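Local structure of protein GLB-12 (Caenorhabditis elegans, 4BJA) at residues R41-R46 / D190-F195; G55-D60 / I149-E154; G115-V120 / I200-D205; Q135-M140 / L209-Q214. The protein binds heme, whose iron is held by two axial histidines, and probably acts in oxygen or redox chemistry, as a member of the globin family. The protein carries 1 engineered substitution. All blocks are in the same frame, centred on the assembly; numbering follows the deposited sequence. Where two conformers were deposited one is given.

Interaction 1: residues R41-R46 / D190-F195; sequences RETWQR and DVWKKF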
# COMPACT_ATOMS: atom_id res chain seq x y z
N ARG A 41 -4.20 0.65 19.22
CA ARG A 41 -5.40 0.70 20.00
C ARG A 41 -5.16 1.18 21.44
O ARG A 41 -5.90 2.04 21.93
CB ARG A 41 -6.15 -0.65 19.98
CG ARG A 41 -7.50 -0.55 20.64
CD ARG A 41 -8.41 0.46 20.01
NE ARG A 41 -9.72 0.45 20.67
CZ ARG A 41 -10.62 1.41 20.55
NH1 ARG A 41 -10.36 2.47 19.77
NH2 ARG A 41 -11.80 1.32 21.18
N GLU A 42 -4.14 0.63 22.11
CA GLU A 42 -3.92 0.97 23.54
C GLU A 42 -3.51 2.44 23.69
O GLU A 42 -4.02 3.11 24.58
CB GLU A 42 -2.89 0.06 24.16
CG GLU A 42 -3.36 -1.39 24.30
CD GLU A 42 -2.47 -2.23 25.22
OE1 GLU A 42 -1.26 -1.96 25.31
OE2 GLU A 42 -2.99 -3.20 25.84
N THR A 43 -2.63 2.91 22.81
CA THR A 43 -2.25 4.33 22.87
C THR A 43 -3.42 5.28 22.58
O THR A 43 -3.54 6.32 23.22
CB THR A 43 -1.03 4.67 22.01
OG1 THR A 43 -1.28 4.23 20.68
CG2 THR A 43 0.22 3.96 22.57
N TRP A 44 -4.27 4.97 21.60
CA TRP A 44 -5.44 5.76 21.33
C TRP A 44 -6.38 5.77 22.53
O TRP A 44 -6.95 6.82 22.89
CB TRP A 44 -6.14 5.22 20.10
CG TRP A 44 -7.47 5.89 19.78
CD1 TRP A 44 -8.72 5.42 20.08
CD2 TRP A 44 -7.67 7.11 19.05
NE1 TRP A 44 -9.68 6.28 19.61
CE2 TRP A 44 -9.07 7.34 18.98
CE3 TRP A 44 -6.79 8.05 18.46
CZ2 TRP A 44 -9.63 8.44 18.30
CZ3 TRP A 44 -7.34 9.15 17.82
CH2 TRP A 44 -8.75 9.34 17.73
N GLN A 45 -6.57 4.60 23.16
CA GLN A 45 -7.43 4.52 24.33
C GLN A 45 -6.93 5.26 25.58
O GLN A 45 -7.75 5.64 26.43
CB GLN A 45 -7.66 3.06 24.68
CG GLN A 45 -8.62 2.47 23.69
CD GLN A 45 -9.11 1.16 24.18
OE1 GLN A 45 -8.31 0.24 24.38
NE2 GLN A 45 -10.42 1.05 24.40
N ARG A 46 -5.62 5.44 25.71
CA ARG A 46 -5.00 6.15 26.84
C ARG A 46 -5.41 7.62 26.81
O ARG A 46 -5.45 8.29 27.85
CB ARG A 46 -3.48 6.14 26.71
CG ARG A 46 -2.69 4.91 27.04
CD ARG A 46 -1.20 5.27 26.70
NE ARG A 46 -0.16 4.22 26.65
CZ ARG A 46 -0.27 2.96 27.07
NH1 ARG A 46 -1.40 2.49 27.58
NH2 ARG A 46 0.79 2.15 26.99
N ASP A 190 6.88 5.61 15.57
CA ASP A 190 7.09 4.89 14.33
C ASP A 190 5.80 4.14 13.92
O ASP A 190 5.42 4.17 12.76
CB ASP A 190 8.30 3.93 14.44
CG ASP A 190 9.63 4.65 14.75
OD1 ASP A 190 9.72 5.90 14.79
OD2 ASP A 190 10.63 3.94 15.00
N VAL A 191 5.11 3.52 14.88
CA VAL A 191 3.90 2.79 14.57
C VAL A 191 2.79 3.72 14.06
O VAL A 191 2.12 3.41 13.07
CB VAL A 191 3.40 1.93 15.77
CG1 VAL A 191 2.06 1.36 15.46
CG2 VAL A 191 4.40 0.80 16.06
N TRP A 192 2.61 4.86 14.74
CA TRP A 192 1.57 5.78 14.33
C TRP A 192 1.91 6.38 12.98
O TRP A 192 1.03 6.62 12.15
CB TRP A 192 1.32 6.87 15.43
CG TRP A 192 0.31 6.38 16.39
CD1 TRP A 192 0.53 5.71 17.56
CD2 TRP A 192 -1.11 6.46 16.24
NE1 TRP A 192 -0.66 5.38 18.16
CE2 TRP A 192 -1.69 5.84 17.38
CE3 TRP A 192 -1.95 7.02 15.28
CZ2 TRP A 192 -3.08 5.76 17.56
CZ3 TRP A 192 -3.33 6.95 15.46
CH2 TRP A 192 -3.88 6.30 16.59
N LYS A 193 3.19 6.63 12.72
CA LYS A 193 3.56 7.10 11.37
C LYS A 193 3.24 6.06 10.29
O LYS A 193 2.72 6.41 9.25
CB LYS A 193 5.00 7.59 11.28
CG LYS A 193 5.19 8.92 12.02
CD LYS A 193 6.63 9.41 11.90
CE LYS A 193 6.84 10.73 12.65
NZ LYS A 193 8.33 11.10 12.73
N LYS A 194 3.58 4.78 10.55
CA LYS A 194 3.26 3.75 9.54
C LYS A 194 1.76 3.65 9.31
O LYS A 194 1.31 3.58 8.17
CB LYS A 194 3.81 2.39 9.94
CG LYS A 194 5.33 2.37 9.84
CD LYS A 194 5.86 0.93 10.09
CE LYS A 194 5.37 0.29 11.40
NZ LYS A 194 5.79 -1.17 11.55
N PHE A 195 1.00 3.68 10.41
CA PHE A 195 -0.41 3.59 10.35
C PHE A 195 -1.00 4.77 9.57
O PHE A 195 -1.78 4.60 8.61
CB PHE A 195 -1.00 3.51 11.80
CG PHE A 195 -2.49 3.69 11.87
CD1 PHE A 195 -3.36 2.85 11.15
CD2 PHE A 195 -3.05 4.71 12.65
CE1 PHE A 195 -4.75 3.01 11.18
CE2 PHE A 195 -4.44 4.89 12.68
CZ PHE A 195 -5.30 4.03 11.96
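Trp-192 reaches across from helix 185-214 and touches helix 34-46 at two places, giving its indole N-H to Thr-43 and resting its benzo corner near Trp-44. The hydrogen bond is short and nearly straight: Trp-192 NE1 lies 2.8 Å from Thr-43 OG1, with an N-H...O angle of 167°, and the oxygen sits almost exactly in the indole plane, at the edge of the ring. The Thr-43 hydroxyl can be met there because OG1 stands between the backbone N and the carbonyl carbon (chi1 55°). It is also bonded to the main-chain carbonyl of Leu-39, one turn back, which fixes its rotation and gives this buried hydroxyl a second partner. The two side chains cross at about a right angle, though their indole planes are inclined by only about 30°; Trp-192 CH2 comes within 3.9 Å of Trp-44 CE3, and Trp-192 CZ2 within 4.0 Å of Trp-44 CB. Within helix 185-214, Phe-195 presents its ring edge to Trp-192 CE3. The N-H of Trp-44 turns instead to Glu-101, which also forms a salt bridge with Arg-41, tying the same turn to helix 87-108. Ile-157 and Leu-160 of helix 144-160 pack on Trp-192. A phenylalanine in place of Trp-192 would probably leave the Thr-43 hydroxyl with the Leu-39 carbonyl but without its indole donor, and would open a gap beside Trp-44. This meeting of the first long helix with the last is the A/H contact of the globin fold, made away from the heme.

Interaction 2: residues G55-D60 / I149-E154; sequences GLIFLD and INVFIE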
# COMPACT_ATOMS: atom_id res chain seq x y z
N GLY A 55 -10.83 17.71 17.40
CA GLY A 55 -11.36 19.06 17.18
C GLY A 55 -10.24 20.11 17.15
O GLY A 55 -10.20 20.93 16.26
N LEU A 56 -9.32 20.05 18.12
CA LEU A 56 -8.23 21.08 18.23
C LEU A 56 -7.33 21.00 17.00
O LEU A 56 -6.87 22.02 16.48
CB LEU A 56 -7.39 20.79 19.46
CG LEU A 56 -8.13 21.15 20.76
CD1 LEU A 56 -7.24 20.88 21.95
CD2 LEU A 56 -8.54 22.63 20.71
N ILE A 57 -7.06 19.77 16.56
CA ILE A 57 -6.20 19.59 15.39
C ILE A 57 -6.90 20.09 14.11
O ILE A 57 -6.28 20.75 13.28
CB ILE A 57 -5.67 18.13 15.29
CG1 ILE A 57 -4.77 17.84 16.50
CG2 ILE A 57 -4.89 17.91 13.91
CD1 ILE A 57 -4.36 16.40 16.70
N PHE A 58 -8.20 19.80 13.93
CA PHE A 58 -8.91 20.35 12.80
C PHE A 58 -8.98 21.88 12.87
O PHE A 58 -8.94 22.53 11.84
CB PHE A 58 -10.32 19.73 12.64
CG PHE A 58 -10.29 18.56 11.73
CD1 PHE A 58 -10.18 18.75 10.35
CD2 PHE A 58 -10.27 17.26 12.26
CE1 PHE A 58 -10.15 17.62 9.46
CE2 PHE A 58 -10.22 16.15 11.38
CZ PHE A 58 -10.16 16.33 10.01
N LEU A 59 -9.08 22.44 14.07
CA LEU A 59 -9.05 23.92 14.17
C LEU A 59 -7.70 24.43 13.66
O LEU A 59 -7.65 25.34 12.84
CB LEU A 59 -9.32 24.40 15.59
CG LEU A 59 -10.78 24.27 16.07
CD1 LEU A 59 -10.88 24.55 17.56
CD2 LEU A 59 -11.72 25.19 15.28
N ASP A 60 -6.60 23.81 14.08
CA ASP A 60 -5.29 24.19 13.48
C ASP A 60 -5.23 24.00 11.96
O ASP A 60 -4.73 24.84 11.24
CB ASP A 60 -4.17 23.37 14.11
CG ASP A 60 -3.90 23.76 15.54
OD1 ASP A 60 -4.49 24.74 16.04
OD2 ASP A 60 -3.07 23.06 16.19
N ILE A 149 -3.77 14.57 7.28
CA ILE A 149 -3.16 13.55 8.15
C ILE A 149 -1.77 13.97 8.59
O ILE A 149 -1.38 13.68 9.70
CB ILE A 149 -3.17 12.16 7.51
CG1 ILE A 149 -4.62 11.75 7.42
CG2 ILE A 149 -2.31 11.18 8.37
CD1 ILE A 149 -5.22 11.37 8.73
N ASN A 150 -1.05 14.74 7.76
CA ASN A 150 0.26 15.22 8.22
C ASN A 150 0.17 16.11 9.46
O ASN A 150 1.07 16.09 10.31
CB ASN A 150 0.97 15.96 7.09
CG ASN A 150 1.64 15.04 6.15
OD1 ASN A 150 1.71 13.83 6.42
ND2 ASN A 150 2.20 15.58 5.08
N VAL A 151 -0.92 16.89 9.58
CA VAL A 151 -1.08 17.68 10.80
C VAL A 151 -1.33 16.76 11.99
O VAL A 151 -0.81 17.01 13.10
CB VAL A 151 -2.13 18.81 10.65
CG1 VAL A 151 -2.18 19.68 11.98
CG2 VAL A 151 -1.78 19.68 9.43
N PHE A 152 -2.10 15.67 11.76
CA PHE A 152 -2.21 14.67 12.79
C PHE A 152 -0.88 14.03 13.18
O PHE A 152 -0.62 13.82 14.36
CB PHE A 152 -3.27 13.64 12.41
CG PHE A 152 -4.65 14.14 12.67
CD1 PHE A 152 -5.25 13.96 13.95
CD2 PHE A 152 -5.32 14.85 11.67
CE1 PHE A 152 -6.53 14.47 14.20
CE2 PHE A 152 -6.62 15.38 11.90
CZ PHE A 152 -7.22 15.19 13.17
N ILE A 153 -0.06 13.73 12.19
CA ILE A 153 1.27 13.17 12.49
C ILE A 153 2.07 14.13 13.40
O ILE A 153 2.72 13.70 14.39
CB ILE A 153 2.02 12.87 11.19
CG1 ILE A 153 1.38 11.64 10.51
CG2 ILE A 153 3.52 12.58 11.48
CD1 ILE A 153 1.82 11.38 9.09
N GLU A 154 2.01 15.43 13.10
CA GLU A 154 2.78 16.40 13.89
C GLU A 154 2.19 16.68 15.28
O GLU A 154 2.90 16.92 16.23
CB GLU A 154 2.86 17.73 13.09
CG GLU A 154 3.64 17.62 11.79
CD GLU A 154 5.01 16.85 11.95
OE1 GLU A 154 5.91 17.29 12.72
OE2 GLU A 154 5.19 15.80 11.29
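Ile-57 lays its CG2 methyl over the ring of Phe-152, 3.5 Å from the ring centroid and only 8° off the normal, a well-centred CH-pi contact. The delta methyl of the same isoleucine lies by one side of the ring, Ile-57 CD1 being 3.8 Å from Phe-152 CD1. Phe-152 then directs its edge at the ring of Phe-58 in an offset edge-to-face pair, the planes inclined at 64° and Phe-152 CZ 3.6 Å from Phe-58 CE2. Beside this aromatic group, Val-151 CG1 meets Ile-57 CG2 at 3.8 Å, so a single methyl serves both a ring face and an aliphatic neighbour. It can do so because Ile-57 CG2 is held anti to the backbone N, pointing across the interface. The helices come close enough for this: the axes of the two short segments approach to 9.9 Å and cross at 121°.

In the next shell, Phe-96 of helix 87-108 stacks with Phe-152 and meets Phe-58 edge-to-face, while the ring of Phe-58 also meets His-92, an axial ligand of the heme iron. Nearby, Asp-60 forms salt bridges with Arg-80 and Arg-155, the latter on helix 144-160. An alanine in place of Phe-152 would probably take away the surface under the Ile-57 methyl and leave Phe-58 without one of its aromatic partners, so less firmly set beside His-92. This is the B/G crossing of the globin fold. With no hydrogen bond between the two segments, its cohesion comes from dispersion and weak ring electrostatics, as might be expected of an interface next to the largely apolar heme pocket.

Interaction 3: residues G115-V120 / I200-D205; sequences GAWQLV and ISQMTD. With HEM (protoporphyrin IX containing Fe), chain B.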
# COMPACT_ATOMS: atom_id res chain seq x y z
N GLY A 115 -12.11 -5.60 7.52
CA GLY A 115 -13.01 -4.46 7.74
C GLY A 115 -12.24 -3.15 7.85
O GLY A 115 -12.71 -2.13 7.42
N ALA A 116 -11.03 -3.21 8.40
CA ALA A 116 -10.21 -1.98 8.54
C ALA A 116 -9.85 -1.47 7.16
O ALA A 116 -10.03 -0.27 6.84
CB ALA A 116 -8.98 -2.27 9.33
N TRP A 117 -9.33 -2.35 6.30
CA TRP A 117 -8.97 -1.92 4.95
C TRP A 117 -10.19 -1.46 4.16
O TRP A 117 -10.16 -0.42 3.45
CB TRP A 117 -8.20 -3.08 4.26
CG TRP A 117 -7.50 -2.71 3.00
CD1 TRP A 117 -7.05 -1.45 2.59
CD2 TRP A 117 -7.10 -3.63 2.00
NE1 TRP A 117 -6.41 -1.58 1.37
CE2 TRP A 117 -6.45 -2.90 0.98
CE3 TRP A 117 -7.26 -5.02 1.85
CZ2 TRP A 117 -5.91 -3.52 -0.16
CZ3 TRP A 117 -6.72 -5.63 0.69
CH2 TRP A 117 -6.06 -4.87 -0.29
N GLN A 118 -11.29 -2.21 4.28
CA GLN A 118 -12.51 -1.84 3.57
C GLN A 118 -13.01 -0.43 3.99
O GLN A 118 -13.47 0.34 3.15
CB GLN A 118 -13.63 -2.83 3.84
CG GLN A 118 -13.45 -4.18 3.08
CD GLN A 118 -14.46 -5.22 3.56
OE1 GLN A 118 -15.04 -5.10 4.64
NE2 GLN A 118 -14.67 -6.24 2.75
N LEU A 119 -12.96 -0.16 5.29
CA LEU A 119 -13.38 1.15 5.85
C LEU A 119 -12.55 2.26 5.21
O LEU A 119 -13.10 3.28 4.75
CB LEU A 119 -13.24 1.16 7.38
CG LEU A 119 -13.49 2.55 8.04
CD1 LEU A 119 -14.90 3.07 7.78
CD2 LEU A 119 -13.23 2.49 9.53
N VAL A 120 -11.25 2.06 5.14
CA VAL A 120 -10.40 3.15 4.62
C VAL A 120 -10.66 3.38 3.13
O VAL A 120 -10.83 4.51 2.68
CB VAL A 120 -8.92 2.86 4.89
CG1 VAL A 120 -8.04 3.94 4.25
CG2 VAL A 120 -8.65 2.73 6.40
N ILE A 200 -3.28 7.47 4.61
CA ILE A 200 -3.15 8.41 3.48
C ILE A 200 -3.07 7.67 2.15
O ILE A 200 -3.78 8.01 1.21
CB ILE A 200 -1.87 9.26 3.59
CG1 ILE A 200 -1.99 10.19 4.80
CG2 ILE A 200 -1.72 10.13 2.30
CD1 ILE A 200 -0.63 10.87 5.20
N SER A 201 -2.21 6.66 2.05
CA SER A 201 -2.03 6.02 0.75
C SER A 201 -3.33 5.33 0.28
O SER A 201 -3.68 5.43 -0.90
CB SER A 201 -0.88 5.04 0.79
OG SER A 201 -1.23 3.94 1.55
N GLN A 202 -4.05 4.67 1.20
CA GLN A 202 -5.25 3.94 0.77
C GLN A 202 -6.42 4.86 0.48
O GLN A 202 -7.20 4.60 -0.45
CB GLN A 202 -5.61 2.88 1.82
CG GLN A 202 -4.47 1.85 1.91
CD GLN A 202 -4.16 1.25 0.54
OE1 GLN A 202 -4.99 0.56 -0.03
NE2 GLN A 202 -2.98 1.58 -0.02
N MET A 203 -6.52 5.97 1.23
CA MET A 203 -7.56 6.93 0.86
C MET A 203 -7.22 7.60 -0.45
O MET A 203 -8.10 7.80 -1.27
CB MET A 203 -7.80 7.95 1.95
CG MET A 203 -8.45 7.34 3.16
SD MET A 203 -8.62 8.60 4.41
CE MET A 203 -9.98 9.53 3.74
N THR A 204 -5.94 7.91 -0.66
CA THR A 204 -5.55 8.54 -1.89
C THR A 204 -5.83 7.64 -3.10
O THR A 204 -6.37 8.10 -4.12
CB THR A 204 -4.06 8.93 -1.82
OG1 THR A 204 -3.89 9.91 -0.79
CG2 THR A 204 -3.55 9.45 -3.17
N ASP A 205 -5.45 6.36 -2.97
CA ASP A 205 -5.58 5.45 -4.10
C ASP A 205 -7.02 5.13 -4.42
O ASP A 205 -7.41 5.12 -5.59
CB ASP A 205 -4.75 4.18 -3.87
CG ASP A 205 -3.26 4.39 -4.16
OD1 ASP A 205 -2.84 5.49 -4.62
OD2 ASP A 205 -2.48 3.43 -3.95
CHA HEM B . -17.08 13.13 5.16
CHB HEM B . -13.15 11.11 7.14
CHC HEM B . -10.36 14.23 4.77
CHD HEM B . -14.27 16.70 3.46
C1A HEM B . -16.26 12.30 5.84
C2A HEM B . -16.67 11.11 6.55
C3A HEM B . -15.56 10.57 7.09
C4A HEM B . -14.43 11.41 6.74
CMA HEM B . -15.42 9.30 7.96
CAA HEM B . -18.14 10.58 6.62
CBA HEM B . -18.27 9.19 5.97
CGA HEM B . -17.91 9.33 4.56
O1A HEM B . -18.44 10.27 3.90
O2A HEM B . -17.05 8.52 4.13
C1B HEM B . -12.08 11.76 6.60
C2B HEM B . -10.69 11.34 6.75
C3B HEM B . -9.94 12.19 6.10
C4B HEM B . -10.80 13.18 5.52
CMB HEM B . -10.23 10.10 7.53
CAB HEM B . -8.40 12.07 5.99
CBB HEM B . -7.69 13.13 5.70
C1C HEM B . -11.17 15.15 4.20
C2C HEM B . -10.72 16.29 3.44
C3C HEM B . -11.79 16.97 3.07
C4C HEM B . -12.96 16.32 3.61
CMC HEM B . -9.24 16.59 3.10
CAC HEM B . -11.75 18.27 2.22
CBC HEM B . -12.83 18.55 1.51
C1D HEM B . -15.36 16.02 3.86
C2D HEM B . -16.71 16.52 3.83
C3D HEM B . -17.57 15.41 4.35
C4D HEM B . -16.67 14.33 4.65
CMD HEM B . -17.21 17.91 3.36
CAD HEM B . -19.09 15.44 4.55
CBD HEM B . -19.33 15.67 6.05
CGD HEM B . -18.94 17.05 6.57
O1D HEM B . -18.86 18.03 5.81
O2D HEM B . -18.72 17.15 7.79
NA HEM B . -14.88 12.48 5.98
NB HEM B . -12.13 12.92 5.82
NC HEM B . -12.54 15.21 4.28
ND HEM B . -15.38 14.71 4.37
FE HEM B . -13.76 13.83 5.13
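Val-120 wedges one methyl between two side chains of helix 185-214, in what corresponds to the F/H contact of the globin fold. This is the tightly packed part: Val-120 CG1 lies 3.6 Å from Gln-202 CB and also 3.6 Å from Met-203 CG, and the CA atoms of Val-120 and Met-203 approach to 6.0 Å. The methyl stands anti to the backbone N (chi1 175°), which carries it into this notch. Leu-103 and Phe-28 press on Val-120 from other helices.

Toward the N-terminal end of segment 115-120 the segments are joined more sparsely, the short axes diverging at 52°. Here one polar bridge does the work: Trp-117 NE1 donates to Gln-202 OE1 at 2.9 Å, nearly straight at 174°, with the oxygen at the indole edge but the N-H arriving from above the amide plane. The bend in the Gln-202 chain at chi2 brings OE1 round to it, and Arg-121 is a second donor to the same oxygen. The more exposed part of the helix, as at Gln-118, makes no contact here, whereas Asp-205 faces the second subunit and bonds to Trp-19 of that chain.

On the heme side Met-203, in the conformer described, leans on the porphyrin near the axial His-127, its CE 3.6 Å from C3B of the heme.

Interaction 4: residues Q135-M140 / L209-Q214; sequences QNQNQM and LERAKQ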
# COMPACT_ATOMS: atom_id res chain seq x y z
N GLN A 135 -12.54 18.34 -7.82
CA GLN A 135 -11.84 19.34 -8.61
C GLN A 135 -10.37 19.55 -8.25
O GLN A 135 -9.55 19.73 -9.15
CB GLN A 135 -12.58 20.70 -8.53
CG GLN A 135 -13.70 20.81 -9.57
CD GLN A 135 -13.92 22.24 -10.10
OE1 GLN A 135 -13.24 23.19 -9.70
NE2 GLN A 135 -14.89 22.38 -11.02
N ASN A 136 -10.03 19.53 -6.96
CA ASN A 136 -8.71 19.99 -6.53
C ASN A 136 -7.73 18.95 -6.02
O ASN A 136 -6.54 19.22 -5.96
CB ASN A 136 -8.84 21.10 -5.49
CG ASN A 136 -9.62 22.29 -6.03
OD1 ASN A 136 -9.24 22.87 -7.04
ND2 ASN A 136 -10.73 22.62 -5.40
N GLN A 137 -8.23 17.79 -5.61
CA GLN A 137 -7.34 16.72 -5.16
C GLN A 137 -6.39 16.31 -6.28
O GLN A 137 -6.85 15.98 -7.38
CB GLN A 137 -8.16 15.51 -4.73
CG GLN A 137 -7.30 14.24 -4.43
CD GLN A 137 -6.50 14.38 -3.16
OE1 GLN A 137 -6.56 15.41 -2.48
NE2 GLN A 137 -5.74 13.33 -2.82
N ASN A 138 -5.09 16.35 -6.00
CA ASN A 138 -4.09 16.29 -7.06
C ASN A 138 -2.72 15.90 -6.51
O ASN A 138 -2.02 16.72 -5.90
CB ASN A 138 -4.02 17.65 -7.78
CG ASN A 138 -3.10 17.65 -8.99
OD1 ASN A 138 -3.09 18.61 -9.77
ND2 ASN A 138 -2.33 16.58 -9.16
N GLN A 139 -2.34 14.64 -6.73
CA GLN A 139 -1.04 14.11 -6.28
C GLN A 139 0.22 14.85 -6.80
O GLN A 139 1.33 14.71 -6.25
CB GLN A 139 -0.97 12.61 -6.63
CG GLN A 139 -2.22 11.78 -6.19
CD GLN A 139 -1.99 10.28 -6.37
OE1 GLN A 139 -2.81 9.56 -6.97
NE2 GLN A 139 -0.89 9.80 -5.84
N MET A 140 0.06 15.64 -7.87
CA MET A 140 1.15 16.45 -8.45
C MET A 140 1.36 17.76 -7.67
O MET A 140 2.44 18.37 -7.73
CB MET A 140 0.92 16.65 -9.96
CG MET A 140 1.24 15.44 -10.81
SD MET A 140 2.84 14.70 -10.40
CE MET A 140 4.02 15.89 -11.07
N LEU A 209 -8.95 6.27 -7.99
CA LEU A 209 -9.59 5.27 -8.86
C LEU A 209 -11.07 5.59 -9.06
O LEU A 209 -11.59 5.48 -10.18
CB LEU A 209 -9.42 3.88 -8.24
CG LEU A 209 -10.01 2.72 -9.08
CD1 LEU A 209 -9.41 2.67 -10.48
CD2 LEU A 209 -9.77 1.37 -8.37
N GLU A 210 -11.75 5.93 -7.97
CA GLU A 210 -13.16 6.21 -8.05
C GLU A 210 -13.43 7.44 -8.91
O GLU A 210 -14.38 7.46 -9.72
CB GLU A 210 -13.74 6.39 -6.65
CG GLU A 210 -15.25 6.75 -6.63
CD GLU A 210 -16.15 5.62 -7.11
OE1 GLU A 210 -15.73 4.44 -7.14
OE2 GLU A 210 -17.32 5.90 -7.45
N ARG A 211 -12.59 8.47 -8.75
CA ARG A 211 -12.72 9.64 -9.60
C ARG A 211 -12.49 9.29 -11.08
O ARG A 211 -13.25 9.74 -11.96
CB ARG A 211 -11.80 10.76 -9.12
CG ARG A 211 -11.82 11.94 -10.06
CD ARG A 211 -11.13 13.13 -9.42
NE ARG A 211 -9.69 12.91 -9.31
CZ ARG A 211 -8.84 13.80 -8.82
NH1 ARG A 211 -9.27 15.01 -8.42
NH2 ARG A 211 -7.55 13.50 -8.74
N ALA A 212 -11.46 8.49 -11.37
CA ALA A 212 -11.15 8.11 -12.75
C ALA A 212 -12.32 7.36 -13.39
O ALA A 212 -12.65 7.59 -14.56
CB ALA A 212 -9.87 7.30 -12.85
N LYS A 213 -12.95 6.49 -12.61
CA LYS A 213 -14.07 5.69 -13.12
C LYS A 213 -15.30 6.53 -13.40
O LYS A 213 -15.99 6.33 -14.42
CB LYS A 213 -14.44 4.58 -12.14
CG LYS A 213 -13.47 3.42 -12.13
CD LYS A 213 -13.92 2.40 -11.11
CE LYS A 213 -12.92 1.28 -10.92
NZ LYS A 213 -13.27 0.55 -9.67
N GLN A 214 -15.60 7.46 -12.49
CA GLN A 214 -16.71 8.38 -12.67
C GLN A 214 -16.44 9.34 -13.82
O GLN A 214 -17.38 9.88 -14.42
CB GLN A 214 -16.96 9.16 -11.39
CG GLN A 214 -17.47 8.30 -10.25
CD GLN A 214 -18.03 9.13 -9.11
OE1 GLN A 214 -18.36 10.31 -9.28
NE2 GLN A 214 -18.13 8.52 -7.93
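Arg-211 of helix 185-214 grips the backbone of Gln-137 just beyond helix 131-136, joining the last helix of the globin fold to the turn that leads into helix 144-160, the FG region.

The main interactions are hydrogen bonds and both end on one atom. The guanidinium comes end-on: NH1 of Arg-211 is 2.8 Å from Gln-137 O, and NH2 of Arg-211 is 2.9 Å from that same oxygen. The carbonyl oxygen lies in the guanidinium plane, at its edge. NH1 approaches in the carbonyl plane, on a lone pair, while NH2 comes from above that plane; both bonds are bent, at 146° and 141°. Gln-137 is the first residue after helix 131-136 to leave helical phi/psi, and its carbonyl points toward Arg-211. A bend in the arginine chain at chi3 (69°) swings the planar group round to it.

Charge adds to the hold. Glu-208, three residues back on the same helix, pairs with NH2, and NH1 also bonds the carbonyl of Glu-134, so the arginine gathers backbone oxygens near the end of helix 131-136 and would probably ease the negative end of its dipole.

Beyond these bonds the only side-chain approach is of Gln-137 CB to Arg-211 NH1, at 3.9 Å. The Gln-137 amide leads away, bonding to the backbone N of Tyr-144 and to Asn-143, which fixes its rotation.

On the helix itself, Gln-214 NE2 donates to Glu-210 OE2 at 2.8 Å, on the anti lone pair of that oxygen.

Interactions 1, 3 and 4 all hold helix 185-214, successively along its length, whereas interaction 2 joins helices 50-65 and 144-160 and touches interaction 3 through Ile-149 and Ile-200. The first three are buried; interaction 4 is partly buried, about 19 Å from the chain centre. Chemistry follows place: interaction 2 is purely apolar and aromatic, interactions 1 and 3 each add an indole N-H bond to apolar packing, and interaction 4 rests on a charged guanidinium and a backbone carbonyl. Interactions 3 and 4 both adjoin the second subunit and meet at Thr-204 and Gln-139, while interaction 1 lies about 29 Å from interaction 4, centre to centre.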